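Local coordinates for protein uracil-DNA glycosylase (Sulfolobus tokodaii str. 7, PDB 4ZBY) that belongs to the uracil-DNA glycosylase superfamily and carries both an iron-sulfur cluster and a bound uracil in this model, at residues K16-Q21 / N90-E95. Residues are numbered along the deposited sequence; the frame is centred on the assembly and turned at random. Where two conformers were deposited one is given.
With SF4 (iron/sulfur cluster), chain B.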
ATOM      1  N   LYS A  16      19.882  -0.727   3.461  1.00 24.55           N
ATOM      2  CA  LYS A  16      19.751   0.368   4.415  1.00 28.12           C
ATOM      3  C   LYS A  16      19.124  -0.052   5.743  1.00 31.81           C
ATOM      4  O   LYS A  16      19.178   0.706   6.696  1.00 35.99           O
ATOM      5  CB  LYS A  16      18.947   1.509   3.796  1.00 25.83           C
ATOM      6  CG  LYS A  16      19.713   2.263   2.727  1.00 29.40           C
ATOM      7  CD  LYS A  16      18.836   3.333   2.132  1.00 32.67           C
ATOM      8  CE  LYS A  16      19.675   4.352   1.401  1.00 40.65           C
ATOM      9  NZ  LYS A  16      18.797   5.323   0.698  1.00 44.40           N
ATOM     10  N   CYS A  17      18.533  -1.243   5.823  1.00 27.53           N
ATOM     11  CA  CYS A  17      18.178  -1.778   7.136  1.00 28.02           C
ATOM     12  C   CYS A  17      18.504  -3.261   7.203  1.00 29.13           C
ATOM     13  O   CYS A  17      18.920  -3.850   6.212  1.00 23.38           O
ATOM     14  CB  CYS A  17      16.706  -1.535   7.471  1.00 27.96           C
ATOM     15  SG  CYS A  17      15.552  -2.675   6.716  1.00 24.34           S
ATOM     16  N   LYS A  18      18.358  -3.868   8.379  1.00 27.90           N
ATOM     17  CA  LYS A  18      18.826  -5.236   8.535  1.00 25.15           C
ATOM     18  C   LYS A  18      18.000  -6.275   7.776  1.00 23.87           C
ATOM     19  O   LYS A  18      18.388  -7.442   7.693  1.00 27.24           O
ATOM     20  CB  LYS A  18      18.875  -5.601  10.030  1.00 26.61           C
ATOM     21  CG  LYS A  18      17.532  -5.559  10.719  1.00 29.81           C
ATOM     22  CD  LYS A  18      17.663  -5.841  12.220  1.00 33.85           C
ATOM     23  CE  LYS A  18      16.317  -5.744  12.913  1.00 34.09           C
ATOM     24  NZ  LYS A  18      15.668  -4.397  12.776  1.00 35.31           N
ATOM     25  N   LEU A  19      16.882  -5.870   7.192  1.00 23.20           N
ATOM     26  CA  LEU A  19      16.045  -6.835   6.492  1.00 24.87           C
ATOM     27  C   LEU A  19      16.687  -7.389   5.224  1.00 25.72           C
ATOM     28  O   LEU A  19      16.270  -8.454   4.745  1.00 24.49           O
ATOM     29  CB  LEU A  19      14.690  -6.220   6.124  1.00 22.66           C
ATOM     30  CG  LEU A  19      13.823  -5.830   7.325  1.00 21.51           C
ATOM     31  CD1 LEU A  19      12.426  -5.346   6.943  1.00 18.81           C
ATOM     32  CD2 LEU A  19      13.783  -7.018   8.305  1.00 25.46           C
ATOM     33  N   TRP A  20      17.682  -6.686   4.678  1.00 22.83           N
ATOM     34  CA  TRP A  20      18.252  -7.124   3.407  1.00 24.46           C
ATOM     35  C   TRP A  20      18.857  -8.513   3.531  1.00 26.67           C
ATOM     36  O   TRP A  20      18.827  -9.280   2.580  1.00 30.29           O
ATOM     37  CB  TRP A  20      19.304  -6.123   2.889  1.00 25.41           C
ATOM     38  CG  TRP A  20      20.662  -6.281   3.542  1.00 28.99           C
ATOM     39  CD1 TRP A  20      21.116  -5.642   4.656  1.00 30.76           C
ATOM     40  CD2 TRP A  20      21.728  -7.135   3.108  1.00 31.32           C
ATOM     41  NE1 TRP A  20      22.398  -6.041   4.944  1.00 33.31           N
ATOM     42  CE2 TRP A  20      22.797  -6.957   4.006  1.00 33.24           C
ATOM     43  CE3 TRP A  20      21.881  -8.028   2.044  1.00 32.42           C
ATOM     44  CZ2 TRP A  20      23.998  -7.641   3.873  1.00 36.86           C
ATOM     45  CZ3 TRP A  20      23.068  -8.707   1.918  1.00 34.14           C
ATOM     46  CH2 TRP A  20      24.116  -8.507   2.824  1.00 37.20           C
ATOM     47  N   GLN A  21      19.396  -8.847   4.707  1.00 24.50           N
ATOM     48  CA  GLN A  21      20.124 -10.082   4.870  1.00 25.07           C
ATOM     49  C   GLN A  21      19.282 -11.340   4.705  1.00 27.01           C
ATOM     50  O   GLN A  21      19.822 -12.409   4.433  1.00 30.46           O
ATOM     51  CB  GLN A  21      20.811 -10.103   6.245  1.00 30.55           C
ATOM     52  CG  GLN A  21      19.844 -10.219   7.403  1.00 31.04           C
ATOM     53  CD  GLN A  21      20.520 -10.029   8.756  1.00 32.30           C
ATOM     54  OE1 GLN A  21      21.177 -10.941   9.278  1.00 35.14           O
ATOM     55  NE2 GLN A  21      20.353  -8.845   9.336  1.00 29.79           N
ATOM     56  N   ASN A  90      10.562 -14.520  10.069  1.00 25.34           N
ATOM     57  CA  ASN A  90       9.815 -15.190  11.145  1.00 27.43           C
ATOM     58  C   ASN A  90       8.344 -14.779  11.217  1.00 29.33           C
ATOM     59  O   ASN A  90       7.730 -14.938  12.272  1.00 33.03           O
ATOM     60  CB  ASN A  90      10.457 -14.906  12.528  1.00 28.22           C
ATOM     61  CG  ASN A  90      11.917 -15.305  12.616  1.00 30.83           C
ATOM     62  OD1 ASN A  90      12.330 -16.323  12.056  1.00 31.38           O
ATOM     63  ND2 ASN A  90      12.705 -14.533  13.390  1.00 29.92           N
ATOM     64  N   ASN A  91       7.791 -14.266  10.114  0.59 29.01           N
ATOM     65  CA  ASN A  91       6.386 -13.821  10.018  0.59 30.70           C
ATOM     66  C   ASN A  91       6.105 -12.540  10.841  0.59 30.54           C
ATOM     67  O   ASN A  91       4.951 -12.138  10.996  0.59 30.67           O
ATOM     68  CB  ASN A  91       5.429 -14.966  10.436  0.59 33.98           C
ATOM     69  CG  ASN A  91       3.978 -14.734  10.000  0.59 32.89           C
ATOM     70  OD1 ASN A  91       3.718 -14.177   8.937  0.59 36.24           O
ATOM     71  ND2 ASN A  91       3.028 -15.169  10.828  0.59 33.88           N
ATOM     72  N   ARG A  92       7.151 -11.876  11.337  1.00 30.12           N
ATOM     73  CA  ARG A  92       6.943 -10.686  12.183  1.00 30.27           C
ATOM     74  C   ARG A  92       6.623  -9.421  11.387  1.00 28.54           C
ATOM     75  O   ARG A  92       6.795  -9.342  10.149  1.00 25.05           O
ATOM     76  CB  ARG A  92       8.151 -10.425  13.102  1.00 28.14           C
ATOM     77  CG  ARG A  92       9.382  -9.777  12.424  1.00 25.03           C
ATOM     78  CD  ARG A  92      10.236  -9.123  13.519  1.00 26.72           C
ATOM     79  NE  ARG A  92      11.615  -8.842  13.099  1.00 25.46           N
ATOM     80  CZ  ARG A  92      11.959  -7.827  12.308  1.00 24.39           C
ATOM     81  NH1 ARG A  92      11.033  -7.009  11.803  1.00 22.99           N
ATOM     82  NH2 ARG A  92      13.237  -7.655  11.998  1.00 27.58           N
ATOM     83  N   ASP A  93       6.132  -8.411  12.101  1.00 29.17           N
ATOM     84  CA  ASP A  93       5.941  -7.093  11.490  1.00 26.52           C
ATOM     85  C   ASP A  93       7.261  -6.324  11.469  1.00 25.64           C
ATOM     86  O   ASP A  93       8.127  -6.583  12.287  1.00 26.27           O
ATOM     87  CB  ASP A  93       4.886  -6.294  12.270  1.00 32.10           C
ATOM     88  CG  ASP A  93       3.607  -7.082  12.491  1.00 38.00           C
ATOM     89  OD1 ASP A  93       2.936  -7.402  11.492  1.00 40.11           O
ATOM     90  OD2 ASP A  93       3.274  -7.383  13.655  1.00 42.78           O
ATOM     91  N   PRO A  94       7.392  -5.329  10.564  1.00 23.43           N
ATOM     92  CA  PRO A  94       8.581  -4.466  10.514  1.00 25.16           C
ATOM     93  C   PRO A  94       8.840  -3.792  11.843  1.00 27.59           C
ATOM     94  O   PRO A  94       7.882  -3.449  12.528  1.00 33.67           O
ATOM     95  CB  PRO A  94       8.219  -3.412   9.460  1.00 25.73           C
ATOM     96  CG  PRO A  94       7.271  -4.102   8.571  1.00 27.08           C
ATOM     97  CD  PRO A  94       6.483  -5.070   9.444  1.00 25.52           C
ATOM     98  N   GLU A  95      10.105  -3.629  12.214  1.00 28.91           N
ATOM     99  CA  GLU A  95      10.443  -2.817  13.383  1.00 33.57           C
ATOM    100  C   GLU A  95      10.216  -1.361  13.031  1.00 34.08           C
ATOM    101  O   GLU A  95      10.056  -1.027  11.860  1.00 32.41           O
ATOM    102  CB  GLU A  95      11.898  -2.992  13.808  1.00 41.77           C
ATOM    103  CG  GLU A  95      12.431  -4.390  13.789  1.00 49.13           C
ATOM    104  CD  GLU A  95      12.183  -5.103  15.070  1.00 55.62           C
ATOM    105  OE1 GLU A  95      13.068  -5.069  15.951  1.00 57.82           O
ATOM    106  OE2 GLU A  95      11.094  -5.693  15.200  1.00 59.79           O
TER
HETATM  107 FE1  SF4 B 201      15.334  -2.222   4.472  1.00 23.05          FE
HETATM  108 FE2  SF4 B 201      16.174  -1.310   2.111  1.00 22.47          FE
HETATM  109 FE3  SF4 B 201      14.695  -3.561   2.223  1.00 20.70          FE
HETATM  110 FE4  SF4 B 201      13.576  -1.195   2.727  1.00 21.04          FE
HETATM  111  S1  SF4 B 201      14.423  -1.893   0.737  1.00 17.58           S
HETATM  112  S2  SF4 B 201      13.282  -3.081   3.912  1.00 19.19           S
HETATM  113  S3  SF4 B 201      15.283  -0.091   3.767  1.00 22.02           S
HETATM  114  S4  SF4 B 201      16.798  -3.236   3.122  1.00 20.93           S
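Arg-92 brings one end of its guanidinium against Lys-18 and Leu-19, and the meeting shows how two cations can share a surface patch when one carboxylate pairs with both. No hydrogen bond joins residues 16-21 to 90-95. Van der Waals contact does the joining: Arg-92 NH2 lies 3.7 Å from Lys-18 CE and 3.8 Å from Leu-19 CD2, both approaching the guanidinium obliquely. Lys-18 runs extended until its last torsion (chi4 -59°), where the bend sets NZ 3.4 Å from Glu-95 CG.

Lys-18 NZ and Arg-92 NH2 are 4.1 Å apart, a proximity probably eased by Glu-98 of helix 96-113, which forms salt bridges with both. The other terminal nitrogen, Arg-92 NH1, donates to Asp-93 O at 3.0 Å, almost within the guanidinium plane, while Glu-95 OE2 lies above one face, displaced toward the rim, in a long ion pair of charges only.

In the alpha/beta fold of the uracil-DNA glycosylase superfamily, built on a mostly parallel mixed sheet, the contact joins the loop after helix 4-12 to the one leading into helix 96-113, beside the iron-sulfur cluster.

Cys-17 SG binds iron FE1 of the cluster at 2.3 Å and accepts a nearly straight hydrogen bond (N-H...S 163°) from Leu-19 N; Leu-19 CD1 lies 3.9 Å from cluster sulfur S2.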